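Local coordinates for protein probable hydrolase (Pseudomonas aeruginosa, PDB 7AL6) that is of unconfirmed function but adopts the alpha/beta hydrolase fold and is probably a hydrolase, possibly one acting on lipids, at residues A135-A138 / P139-L142; D202-L205 / T206-S209; M41-S44 / R45-P48; G262-L265 / H266-D269; P243-R246 / A247-T251. All blocks are in the same frame, centred on the assembly; numbering follows the deposited sequence.

In the fold
All five contacts are local, each between neighbouring segments of one continuous stretch, so they follow in series and none nests in or crosses another. From the N terminus, interaction 3 forms a turn between strands 28-33 and 53-58. Interaction 1 comes next, opening helix 138-150 at a subunit interface, its centre about 39 Å from that of interaction 3. Interaction 2 turns the chain before helix 215-223 and has its centre about 18 Å from that of interaction 1. Interaction 5 makes the short helix 245-250 ahead of strand 255-259. Interaction 4 follows that strand and returns to interaction 3, touching it through Ser42 with His266 and Arg45 with Leu267.

Interaction 1 of 5, residues A135-A138 / P139-L142; sequences ADKA and PQKL
Lys137 and Gln140 run side by side where helix 138-150 begins, Lys137 just before it, after the loop that follows strand 119-125 in this alpha/beta hydrolase fold. The extended Gln140 chain points the same way as Lys137, with CG anti to the backbone N (chi1 168°), and its OE1 comes 4.0 Å from Lys137 CD, a contact with the aliphatic part of the lysine. Lys141 sits one turn on from Lys137 and brings its CG close to the Lys137 carbonyl oxygen, while its NZ leads off to a salt bridge with Glu144. Under these side chains the helix sets in with Lys141 N bonded to Lys137 O at 2.9 Å and Leu142 N to Ala138 O at 2.8 Å. Pro139 has no N-H to give, as suits a first turn, and its ring follows directly on Ala138, the peptide link holding CD 3.4 Å from Ala138 CB. Ala138, Pro139 and Leu142 also pack on His217, Gly113 and Phe221 of the second subunit, so this apolar side belongs to the subunit interface. One water donates to Asp136 O and accepts from Gln140 N, 3.0 Å from each.

Interaction 2 of 5, residues D202-L205 / T206-S209; sequences DARL and TLPS
Arg204 lays the start of its side chain against Leu207 and sends its tip back to Asp202. CB and CG both pass Leu207 CD1, the CB to CD1 gap being 4.0 Å, and the two side chains run at a slant to each other. The chain then bends at chi3 (-85°), which turns the guanidinium toward the carboxylate. NE donates to Asp202 OD1 at 3.1 Å, almost in the guanidinium plane. NH2 reaches Asp202 OD2 at 3.0 Å, on the syn lone pair, completing a side-on salt bridge. NH2 also donates to the Arg69 carbonyl and NH1 to that of Ala70, while Tyr75 OH bonds Asp202 OD2; the group is thus fixed from several sides. OD1 takes a second bond from Arg204 N, 3.0 Å away, and both donors approach from the same face of the carboxylate. Across the turn Ala203 O is gripped twice, by Thr206 N at 3.1 Å and by Thr206 OG1 at 2.8 Å, the hydroxyl lying nearly in line with the carbonyl. Leu207 N bonds Arg204 O at 3.0 Å, and the Leu207 side chain leans on Ala148 and Gln149 of helix 138-150. The acceptance of Arg204 N by Asp202 OD1 is an Asx turn, here leading into a short 3-10 turn in the loop between strand 196-199 and helix 215-223.

Interaction 3 of 5, residues M41-S44 / R45-P48; sequences MSFS and RLAP
Phe43 meets Leu46 and Ala47 across a tight turn of the chain. Leu46 CD2 comes up at the edge of the Phe43 ring, close to the ring plane, 4.4 Å from CD1. Ala47 CB faces Phe43 CB at 4.3 Å, brought there by the bond from Ala47 N to Phe43 O, 3.0 Å long and nearly straight at 166°. One residue on, the Pro48 ring rests against the Ser44 carbonyl, its CG 3.3 Å from Ser44 O. A water bridges the turn, donating to Ser42 O and accepting from Leu46 N. This lies in the loop between strands 28-33 and 53-58 of the alpha/beta hydrolase fold: the end of a 3-10 segment at 41-42, then 45-48 with helical backbone angles but without the regular bonds. Ser44 is fixed to the 3-10 segment by two bonds to Met41 O, one from its backbone N and one from OG at 2.8 Å; with chi1 58°, OG stands between the backbone N and the carbonyl carbon and folds back over its own turn. Farther out, Phe43 packs on Leu99 of strand 96-101 and Leu46 on Val276 and Ala277 of helix 270-284. Arg45 extends away from the turn: NE donates to Leu267 O, NH1 forms a salt bridge with Glu270, and NH2 another with Glu180 of helix 179-189.

Interaction 4 of 5, residues G262-L265 / H266-D269; sequences GHHL and HLDD
His264 has CG anti to its carbonyl carbon (chi1 -77°), and Asp268 takes the same form (chi1 -80°), which lays its carboxylate beside the His264 CB and carbonyl. His266, with chi1 69°, folds its ring back toward the His264 backbone, and Leu267 CB sits over the centre of one ring face. The His264 carbonyl is held by two amides, Leu267 N at 2.8 Å and Asp268 N at 2.9 Å, in the short, weakly bonded helix 265-268, which runs on from the type I turn Gly262-Leu265. One water bridges Gly262 N and Asp268 OD2, 2.8 Å from the latter. Both rings hold outside partners: His264 NE2 bonds Asp38 and His266 NE2 bonds Ser42. His266 ND1 is buried with no partner in the model. Asp269 caps helix 270-284, its OD1 accepting from Gly272 N. His263, inside the turn, bonds Asp126 through ND1 and Ser102 through NE2, geometry consistent with the Ser-His-Asp triad of alpha/beta hydrolases. The bonded carbonyl and the water-linked carboxylate therefore probably help hold the loop that presents this histidine to the presumed nucleophile.

Interaction 5 of 5, residues P243-R246 / A247-T251; sequences PRMR and ALLET
Leu249 N donates to Met245 O at 2.9 Å with an angle of 163°, the firm bond across the two halves of helix 245-250. Those beside it are slacker: Glu250 N to Arg246 O and Ala247 N to Arg244 O are both weak. The last turn is closed by Thr251, whose backbone N and OG1 both donate to Leu248 O; OG1, at 2.8 Å, lies in the carbonyl plane and on a lone pair. Arg246 and Glu250, one turn apart on the exposed side, stay short of a salt bridge, with NE 4.4 Å from OE2 and the guanidinium and carboxylate planes steeply turned, 83° apart. Glu250 OE2 instead lies nearest the aliphatic CG of Arg246, at 3.7 Å. Glu250 CG also lies close on Arg246 O, at 3.2 Å. On the buried side Met245 does the packing. Its chain bends at chi2 (-64°) and again at chi3, which carries the methyl CE back over the next turn, 3.7 Å from Leu249 CD2 and 4.0 Å from Leu248 CD2. The methyl thus fits against both leucines. Met245, Leu248 and Leu249 all pack on Leu128 of a loop. Around this core, Leu248 meets Leu219 of helix 215-223, Met245 touches Leu239 of helix 238-241, and Leu249 rests on Arg256 of strand 255-259, an edge strand of the main sheet within this chain.

Interaction 1 of 5, residues A135-A138 / P139-L142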
loop_
_atom_site.group_PDB
_atom_site.type_symbol
_atom_site.label_atom_id
_atom_site.label_comp_id
_atom_site.label_asym_id
_atom_site.label_seq_id
_atom_site.Cartn_x
_atom_site.Cartn_y
_atom_site.Cartn_z
ATOM N N ALA A 135 11.547 18.713 -27.620
ATOM C CA ALA A 135 12.407 17.539 -27.543
ATOM C C ALA A 135 13.861 17.896 -27.284
ATOM O O ALA A 135 14.611 17.060 -26.765
ATOM C CB ALA A 135 12.309 16.722 -28.831
ATOM N N ASP A 136 14.283 19.114 -27.631
ATOM C CA ASP A 136 15.702 19.440 -27.535
ATOM C C ASP A 136 16.137 19.614 -26.083
ATOM O O ASP A 136 17.306 19.378 -25.763
ATOM C CB ASP A 136 16.019 20.684 -28.388
ATOM C CG ASP A 136 15.408 21.956 -27.852
ATOM O OD1 ASP A 136 14.381 21.901 -27.147
ATOM O OD2 ASP A 136 15.964 23.037 -28.134
ATOM N N LYS A 137 15.223 19.996 -25.189
ATOM C CA LYS A 137 15.504 20.019 -23.758
ATOM C C LYS A 137 15.087 18.729 -23.037
ATOM O O LYS A 137 15.263 18.630 -21.823
ATOM C CB LYS A 137 14.804 21.208 -23.104
ATOM C CG LYS A 137 15.190 22.567 -23.673
ATOM C CD LYS A 137 16.703 22.739 -23.757
ATOM C CE LYS A 137 17.095 24.175 -24.132
ATOM N NZ LYS A 137 18.456 24.232 -24.762
ATOM N N ALA A 138 14.585 17.726 -23.742
ATOM C CA ALA A 138 13.937 16.622 -23.035
ATOM C C ALA A 138 14.925 15.825 -22.196
ATOM O O ALA A 138 14.623 15.560 -21.016
ATOM C CB ALA A 138 13.187 15.734 -24.025
ATOM N N PRO A 139 16.100 15.422 -22.712
ATOM C CA PRO A 139 17.066 14.697 -21.856
ATOM C C PRO A 139 17.459 15.473 -20.618
ATOM O O PRO A 139 17.627 14.895 -19.534
ATOM C CB PRO A 139 18.266 14.469 -22.789
ATOM C CG PRO A 139 17.662 14.499 -24.193
ATOM C CD PRO A 139 16.562 15.525 -24.114
ATOM N N GLN A 140 17.621 16.784 -20.763
ATOM C CA GLN A 140 17.942 17.623 -19.627
ATOM C C GLN A 140 16.816 17.586 -18.613
ATOM O O GLN A 140 17.049 17.416 -17.409
ATOM C CB GLN A 140 18.181 19.046 -20.113
ATOM C CG GLN A 140 18.235 20.080 -19.036
ATOM C CD GLN A 140 18.586 21.454 -19.568
ATOM O OE1 GLN A 140 19.056 21.599 -20.704
ATOM N NE2 GLN A 140 18.361 22.475 -18.746
ATOM N N LYS A 141 15.582 17.752 -19.089
ATOM C CA LYS A 141 14.432 17.767 -18.193
ATOM C C LYS A 141 14.263 16.426 -17.493
ATOM O O LYS A 141 13.938 16.383 -16.310
ATOM C CB LYS A 141 13.169 18.118 -18.969
ATOM C CG LYS A 141 13.116 19.562 -19.466
ATOM C CD LYS A 141 12.999 20.586 -18.333
ATOM C CE LYS A 141 13.771 21.878 -18.690
ATOM N NZ LYS A 141 14.198 22.691 -17.500
ATOM N N LEU A 142 14.517 15.321 -18.194
ATOM C CA LEU A 142 14.417 14.028 -17.532
ATOM C C LEU A 142 15.485 13.897 -16.460
ATOM O O LEU A 142 15.220 13.382 -15.371
ATOM C CB LEU A 142 14.520 12.887 -18.539
ATOM C CG LEU A 142 14.553 11.491 -17.907
ATOM C CD1 LEU A 142 13.299 11.146 -17.066
ATOM C CD2 LEU A 142 14.728 10.414 -18.939
HETATM O O HOH W 1 18.519 18.189 -23.286
#

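Interaction 2 of 5, residues D202-L205 / T206-S209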
loop_
_atom_site.group_PDB
_atom_site.type_symbol
_atom_site.label_atom_id
_atom_site.label_comp_id
_atom_site.label_asym_id
_atom_site.label_seq_id
_atom_site.Cartn_x
_atom_site.Cartn_y
_atom_site.Cartn_z
ATOM N N ASP A 202 0.923 16.524 -0.866
ATOM C CA ASP A 202 1.862 15.452 -1.147
ATOM C C ASP A 202 3.107 16.116 -1.710
ATOM O O ASP A 202 3.020 16.920 -2.649
ATOM C CB ASP A 202 1.244 14.454 -2.109
ATOM C CG ASP A 202 1.986 13.148 -2.174
ATOM O OD1 ASP A 202 3.252 13.131 -2.270
ATOM O OD2 ASP A 202 1.268 12.112 -2.199
ATOM N N ALA A 203 4.248 15.846 -1.083
ATOM C CA ALA A 203 5.490 16.433 -1.555
ATOM C C ALA A 203 5.784 16.051 -2.999
ATOM O O ALA A 203 6.505 16.771 -3.685
ATOM C CB ALA A 203 6.642 15.999 -0.654
ATOM N N ARG A 204 5.249 14.933 -3.483
ATOM C CA ARG A 204 5.481 14.581 -4.874
ATOM C C ARG A 204 4.886 15.620 -5.816
ATOM O O ARG A 204 5.290 15.682 -6.981
ATOM C CB ARG A 204 4.899 13.195 -5.178
ATOM C CG ARG A 204 5.657 12.046 -4.499
ATOM C CD ARG A 204 4.954 10.733 -4.798
ATOM N NE ARG A 204 3.868 10.514 -3.853
ATOM C CZ ARG A 204 3.134 9.414 -3.795
ATOM N NH1 ARG A 204 3.348 8.417 -4.648
ATOM N NH2 ARG A 204 2.172 9.324 -2.887
ATOM N N LEU A 205 3.907 16.399 -5.347
ATOM C CA LEU A 205 3.283 17.402 -6.186
ATOM C C LEU A 205 4.280 18.470 -6.622
ATOM O O LEU A 205 3.968 19.233 -7.539
ATOM C CB LEU A 205 2.121 18.077 -5.446
ATOM C CG LEU A 205 0.899 17.161 -5.308
ATOM C CD1 LEU A 205 -0.127 17.684 -4.374
ATOM C CD2 LEU A 205 0.261 16.914 -6.680
ATOM N N THR A 206 5.444 18.571 -5.954
ATOM C CA THR A 206 6.478 19.542 -6.325
ATOM C C THR A 206 7.430 19.019 -7.391
ATOM O O THR A 206 8.273 19.778 -7.865
ATOM C CB THR A 206 7.338 19.973 -5.102
ATOM O OG1 THR A 206 8.150 18.875 -4.623
ATOM C CG2 THR A 206 6.486 20.442 -3.998
ATOM N N LEU A 207 7.367 17.733 -7.724
ATOM C CA LEU A 207 8.332 17.169 -8.643
ATOM C C LEU A 207 8.089 17.739 -10.038
ATOM O O LEU A 207 6.952 18.047 -10.400
ATOM C CB LEU A 207 8.213 15.662 -8.696
ATOM C CG LEU A 207 8.658 14.905 -7.436
ATOM C CD1 LEU A 207 8.111 13.470 -7.502
ATOM C CD2 LEU A 207 10.172 14.893 -7.290
ATOM N N PRO A 208 9.135 17.904 -10.831
ATOM C CA PRO A 208 8.926 18.273 -12.239
ATOM C C PRO A 208 8.580 17.047 -13.063
ATOM O O PRO A 208 8.967 15.931 -12.737
ATOM C CB PRO A 208 10.272 18.872 -12.655
ATOM C CG PRO A 208 11.284 18.194 -11.797
ATOM C CD PRO A 208 10.556 17.840 -10.471
ATOM N N SER A 209 7.827 17.264 -14.137
ATOM C CA SER A 209 7.444 16.148 -14.979
ATOM C C SER A 209 8.681 15.530 -15.624
ATOM O O SER A 209 9.635 16.240 -15.969
ATOM C CB SER A 209 6.455 16.592 -16.060
ATOM O OG SER A 209 6.147 15.472 -16.881
#

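Interaction 3 of 5, residues M41-S44 / R45-P48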
loop_
_atom_site.group_PDB
_atom_site.type_symbol
_atom_site.label_atom_id
_atom_site.label_comp_id
_atom_site.label_asym_id
_atom_site.label_seq_id
_atom_site.Cartn_x
_atom_site.Cartn_y
_atom_site.Cartn_z
ATOM N N MET A 41 -13.427 23.118 -2.435
ATOM C CA MET A 41 -13.993 24.395 -2.013
ATOM C C MET A 41 -13.737 25.514 -3.023
ATOM O O MET A 41 -14.368 26.566 -2.932
ATOM C CB MET A 41 -13.414 24.825 -0.662
ATOM C CG MET A 41 -13.862 23.980 0.549
ATOM S SD MET A 41 -15.621 24.146 0.872
ATOM C CE MET A 41 -15.677 25.729 1.727
ATOM N N SER A 42 -12.986 25.221 -4.059
ATOM C CA SER A 42 -12.745 26.178 -5.148
ATOM C C SER A 42 -14.127 26.485 -5.752
ATOM O O SER A 42 -14.321 27.554 -6.146
ATOM C CB SER A 42 -11.772 25.637 -6.133
ATOM O OG SER A 42 -11.485 26.562 -7.138
ATOM N N PHE A 43 -15.071 25.548 -5.716
ATOM C CA PHE A 43 -16.425 25.680 -6.299
ATOM C C PHE A 43 -17.500 26.013 -5.258
ATOM O O PHE A 43 -18.656 25.970 -5.600
ATOM C CB PHE A 43 -16.741 24.419 -7.100
ATOM C CG PHE A 43 -15.760 24.157 -8.211
ATOM C CD1 PHE A 43 -15.851 24.836 -9.404
ATOM C CD2 PHE A 43 -14.713 23.277 -8.045
ATOM C CE1 PHE A 43 -14.936 24.615 -10.415
ATOM C CE2 PHE A 43 -13.797 23.059 -9.058
ATOM C CZ PHE A 43 -13.906 23.735 -10.239
ATOM N N SER A 44 -17.130 26.392 -4.047
ATOM C CA SER A 44 -18.081 26.644 -2.934
ATOM C C SER A 44 -19.049 27.780 -3.277
ATOM O O SER A 44 -20.165 27.703 -2.876
ATOM C CB SER A 44 -17.397 26.858 -1.614
ATOM O OG SER A 44 -16.487 27.922 -1.651
ATOM N N ARG A 45 -18.614 28.803 -3.988
ATOM C CA ARG A 45 -19.498 29.930 -4.363
ATOM C C ARG A 45 -20.243 29.632 -5.675
ATOM O O ARG A 45 -21.382 29.988 -5.794
ATOM C CB ARG A 45 -18.687 31.208 -4.547
ATOM C CG ARG A 45 -17.959 31.712 -3.319
ATOM C CD ARG A 45 -17.623 33.157 -3.564
ATOM N NE ARG A 45 -16.559 33.670 -2.751
ATOM C CZ ARG A 45 -16.736 34.483 -1.736
ATOM N NH1 ARG A 45 -17.949 34.867 -1.408
ATOM N NH2 ARG A 45 -15.705 34.905 -1.050
ATOM N N LEU A 46 -19.547 29.083 -6.658
ATOM C CA LEU A 46 -20.078 28.838 -8.017
ATOM C C LEU A 46 -21.097 27.708 -8.123
ATOM O O LEU A 46 -22.152 27.964 -8.611
ATOM C CB LEU A 46 -18.888 28.539 -8.919
ATOM C CG LEU A 46 -19.238 28.256 -10.366
ATOM C CD1 LEU A 46 -20.201 29.296 -10.879
ATOM C CD2 LEU A 46 -17.992 28.188 -11.212
ATOM N N ALA A 47 -20.823 26.541 -7.561
ATOM C CA ALA A 47 -21.655 25.341 -7.765
ATOM C C ALA A 47 -23.075 25.584 -7.269
ATOM O O ALA A 47 -23.982 25.216 -7.964
ATOM C CB ALA A 47 -21.047 24.131 -7.115
ATOM N N PRO A 48 -23.342 26.198 -6.109
ATOM C CA PRO A 48 -24.706 26.391 -5.658
ATOM C C PRO A 48 -25.546 27.258 -6.603
ATOM O O PRO A 48 -26.701 27.152 -6.552
ATOM C CB PRO A 48 -24.558 27.086 -4.305
ATOM C CG PRO A 48 -23.188 26.734 -3.869
ATOM C CD PRO A 48 -22.385 26.681 -5.144
HETATM O O HOH W 2 -16.496 29.237 -6.144
#

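Interaction 4 of 5, residues G262-L265 / H266-D269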
loop_
_atom_site.group_PDB
_atom_site.type_symbol
_atom_site.label_atom_id
_atom_site.label_comp_id
_atom_site.label_asym_id
_atom_site.label_seq_id
_atom_site.Cartn_x
_atom_site.Cartn_y
_atom_site.Cartn_z
ATOM N N GLY A 262 -9.185 38.283 -10.724
ATOM C CA GLY A 262 -7.979 37.481 -10.784
ATOM C C GLY A 262 -8.221 36.047 -11.260
ATOM O O GLY A 262 -9.314 35.657 -11.655
ATOM N N HIS A 263 -7.154 35.245 -11.178
ATOM C CA HIS A 263 -7.192 33.858 -11.603
ATOM C C HIS A 263 -8.254 33.026 -10.873
ATOM O O HIS A 263 -8.830 32.089 -11.455
ATOM C CB HIS A 263 -5.824 33.291 -11.368
ATOM C CG HIS A 263 -5.659 31.884 -11.811
ATOM N ND1 HIS A 263 -5.925 31.477 -13.098
ATOM C CD2 HIS A 263 -5.230 30.791 -11.146
ATOM C CE1 HIS A 263 -5.640 30.195 -13.215
ATOM N NE2 HIS A 263 -5.224 29.752 -12.042
ATOM N N HIS A 264 -8.564 33.379 -9.631
ATOM C CA HIS A 264 -9.611 32.727 -8.849
ATOM C C HIS A 264 -10.883 33.535 -8.825
ATOM O O HIS A 264 -11.595 33.529 -7.820
ATOM C CB HIS A 264 -9.120 32.469 -7.427
ATOM C CG HIS A 264 -8.193 31.301 -7.317
ATOM N ND1 HIS A 264 -6.874 31.355 -7.711
ATOM C CD2 HIS A 264 -8.408 30.032 -6.877
ATOM C CE1 HIS A 264 -6.305 30.178 -7.503
ATOM N NE2 HIS A 264 -7.219 29.356 -7.006
ATOM N N LEU A 265 -11.241 34.190 -9.945
ATOM C CA LEU A 265 -12.355 35.136 -9.911
ATOM C C LEU A 265 -13.650 34.505 -9.432
ATOM O O LEU A 265 -14.513 35.201 -8.875
ATOM C CB LEU A 265 -12.558 35.782 -11.286
ATOM C CG LEU A 265 -13.247 34.956 -12.360
ATOM C CD1 LEU A 265 -13.568 35.889 -13.557
ATOM C CD2 LEU A 265 -12.393 33.778 -12.823
ATOM N N HIS A 266 -13.856 33.225 -9.706
ATOM C CA HIS A 266 -15.071 32.458 -9.333
ATOM C C HIS A 266 -15.151 32.252 -7.818
ATOM O O HIS A 266 -16.208 31.973 -7.358
ATOM C CB HIS A 266 -15.127 31.120 -10.070
ATOM C CG HIS A 266 -14.083 30.175 -9.621
ATOM N ND1 HIS A 266 -12.779 30.413 -9.800
ATOM C CD2 HIS A 266 -14.156 29.009 -8.977
ATOM C CE1 HIS A 266 -12.086 29.426 -9.305
ATOM N NE2 HIS A 266 -12.900 28.563 -8.807
ATOM N N LEU A 267 -14.028 32.274 -7.119
ATOM C CA LEU A 267 -13.977 32.062 -5.652
ATOM C C LEU A 267 -13.677 33.335 -4.849
ATOM O O LEU A 267 -14.126 33.403 -3.726
ATOM C CB LEU A 267 -12.903 31.019 -5.382
ATOM C CG LEU A 267 -12.668 30.681 -3.920
ATOM C CD1 LEU A 267 -13.829 29.901 -3.369
ATOM C CD2 LEU A 267 -11.377 29.931 -3.750
ATOM N N ASP A 268 -13.043 34.338 -5.444
ATOM C CA ASP A 268 -12.574 35.542 -4.725
ATOM C C ASP A 268 -13.736 36.263 -4.059
ATOM O O ASP A 268 -13.595 36.620 -2.934
ATOM C CB ASP A 268 -11.841 36.498 -5.651
ATOM C CG ASP A 268 -10.425 36.066 -5.888
ATOM O OD1 ASP A 268 -9.895 35.428 -5.023
ATOM O OD2 ASP A 268 -9.914 36.327 -6.937
ATOM N N ASP A 269 -14.865 36.397 -4.720
ATOM C CA ASP A 269 -15.959 37.154 -4.144
ATOM C C ASP A 269 -17.255 36.742 -4.808
ATOM O O ASP A 269 -17.274 36.012 -5.802
ATOM C CB ASP A 269 -15.740 38.672 -4.288
ATOM C CG ASP A 269 -15.442 39.085 -5.719
ATOM O OD1 ASP A 269 -16.135 38.606 -6.654
ATOM O OD2 ASP A 269 -14.487 39.857 -5.904
HETATM O O HOH W 3 -11.165 38.266 -8.451
HETATM O O HOH W 4 -7.783 35.557 -8.068
HETATM O O HOH W 5 -13.743 38.061 -8.484
#

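Interaction 5 of 5, residues P243-R246 / A247-T251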
loop_
_atom_site.group_PDB
_atom_site.type_symbol
_atom_site.label_atom_id
_atom_site.label_comp_id
_atom_site.label_asym_id
_atom_site.label_seq_id
_atom_site.Cartn_x
_atom_site.Cartn_y
_atom_site.Cartn_z
ATOM N N PRO A 243 -0.004 37.001 -22.992
ATOM C CA PRO A 243 -0.774 37.597 -24.079
ATOM C C PRO A 243 -0.611 36.864 -25.413
ATOM O O PRO A 243 -1.239 37.241 -26.344
ATOM C CB PRO A 243 -0.241 39.026 -24.187
ATOM C CG PRO A 243 1.153 38.921 -23.642
ATOM C CD PRO A 243 1.058 37.887 -22.545
ATOM N N ARG A 244 0.287 35.885 -25.492
ATOM C CA ARG A 244 0.465 35.009 -26.682
ATOM C C ARG A 244 -0.781 34.120 -26.863
ATOM O O ARG A 244 -1.091 33.745 -27.988
ATOM C CB ARG A 244 1.759 34.208 -26.552
ATOM C CG ARG A 244 2.896 34.780 -27.383
ATOM C CD ARG A 244 4.122 33.886 -27.468
ATOM N NE ARG A 244 3.850 32.541 -27.953
ATOM C CZ ARG A 244 4.533 31.464 -27.584
ATOM N NH1 ARG A 244 4.218 30.276 -28.065
ATOM N NH2 ARG A 244 5.544 31.582 -26.747
ATOM N N MET A 245 -1.462 33.792 -25.772
ATOM C CA MET A 245 -2.687 32.972 -25.730
ATOM C C MET A 245 -3.785 33.613 -26.578
ATOM O O MET A 245 -4.536 32.875 -27.189
ATOM C CB MET A 245 -3.199 32.906 -24.290
ATOM C CG MET A 245 -2.584 31.802 -23.472
ATOM S SD MET A 245 -2.972 30.170 -24.078
ATOM C CE MET A 245 -4.669 30.427 -24.559
ATOM N N ARG A 246 -3.876 34.940 -26.599
ATOM C CA ARG A 246 -4.995 35.660 -27.248
ATOM C C ARG A 246 -5.097 35.252 -28.714
ATOM O O ARG A 246 -6.192 35.024 -29.167
ATOM C CB ARG A 246 -4.748 37.154 -27.056
ATOM C CG ARG A 246 -5.719 38.067 -27.778
ATOM C CD ARG A 246 -5.622 39.460 -27.202
ATOM N NE ARG A 246 -6.944 39.879 -26.802
ATOM C CZ ARG A 246 -7.361 40.008 -25.553
ATOM N NH1 ARG A 246 -8.603 40.384 -25.330
ATOM N NH2 ARG A 246 -6.549 39.785 -24.538
ATOM N N ALA A 247 -3.984 35.104 -29.408
ATOM C CA ALA A 247 -4.001 34.693 -30.810
ATOM C C ALA A 247 -4.382 33.225 -30.960
ATOM O O ALA A 247 -5.061 32.845 -31.919
ATOM C CB ALA A 247 -2.636 34.939 -31.448
ATOM N N LEU A 248 -3.949 32.369 -30.038
ATOM C CA LEU A 248 -4.415 30.989 -30.103
ATOM C C LEU A 248 -5.931 30.929 -29.952
ATOM O O LEU A 248 -6.624 30.277 -30.750
ATOM C CB LEU A 248 -3.743 30.142 -29.031
ATOM C CG LEU A 248 -4.316 28.736 -28.921
ATOM C CD1 LEU A 248 -4.136 27.934 -30.213
ATOM C CD2 LEU A 248 -3.667 28.054 -27.668
ATOM N N LEU A 249 -6.470 31.627 -28.960
ATOM C CA LEU A 249 -7.913 31.565 -28.622
ATOM C C LEU A 249 -8.732 31.956 -29.843
ATOM O O LEU A 249 -9.749 31.345 -30.067
ATOM C CB LEU A 249 -8.237 32.458 -27.428
ATOM C CG LEU A 249 -7.732 31.984 -26.070
ATOM C CD1 LEU A 249 -8.221 32.894 -24.978
ATOM C CD2 LEU A 249 -8.138 30.564 -25.766
ATOM N N GLU A 250 -8.239 32.890 -30.651
ATOM C CA GLU A 250 -8.897 33.403 -31.878
ATOM C C GLU A 250 -9.026 32.290 -32.938
ATOM O O GLU A 250 -9.905 32.411 -33.758
ATOM C CB GLU A 250 -8.204 34.700 -32.319
ATOM C CG GLU A 250 -8.417 35.834 -31.318
ATOM C CD GLU A 250 -7.642 37.141 -31.456
ATOM O OE1 GLU A 250 -6.714 37.238 -32.280
ATOM O OE2 GLU A 250 -7.970 38.068 -30.718
ATOM N N THR A 251 -8.189 31.252 -32.931
ATOM C CA THR A 251 -8.252 30.097 -33.856
ATOM C C THR A 251 -9.072 28.932 -33.278
ATOM O O THR A 251 -9.016 27.879 -33.862
ATOM C CB THR A 251 -6.854 29.596 -34.237
ATOM O OG1 THR A 251 -6.246 28.894 -33.163
ATOM C CG2 THR A 251 -5.930 30.713 -34.639
#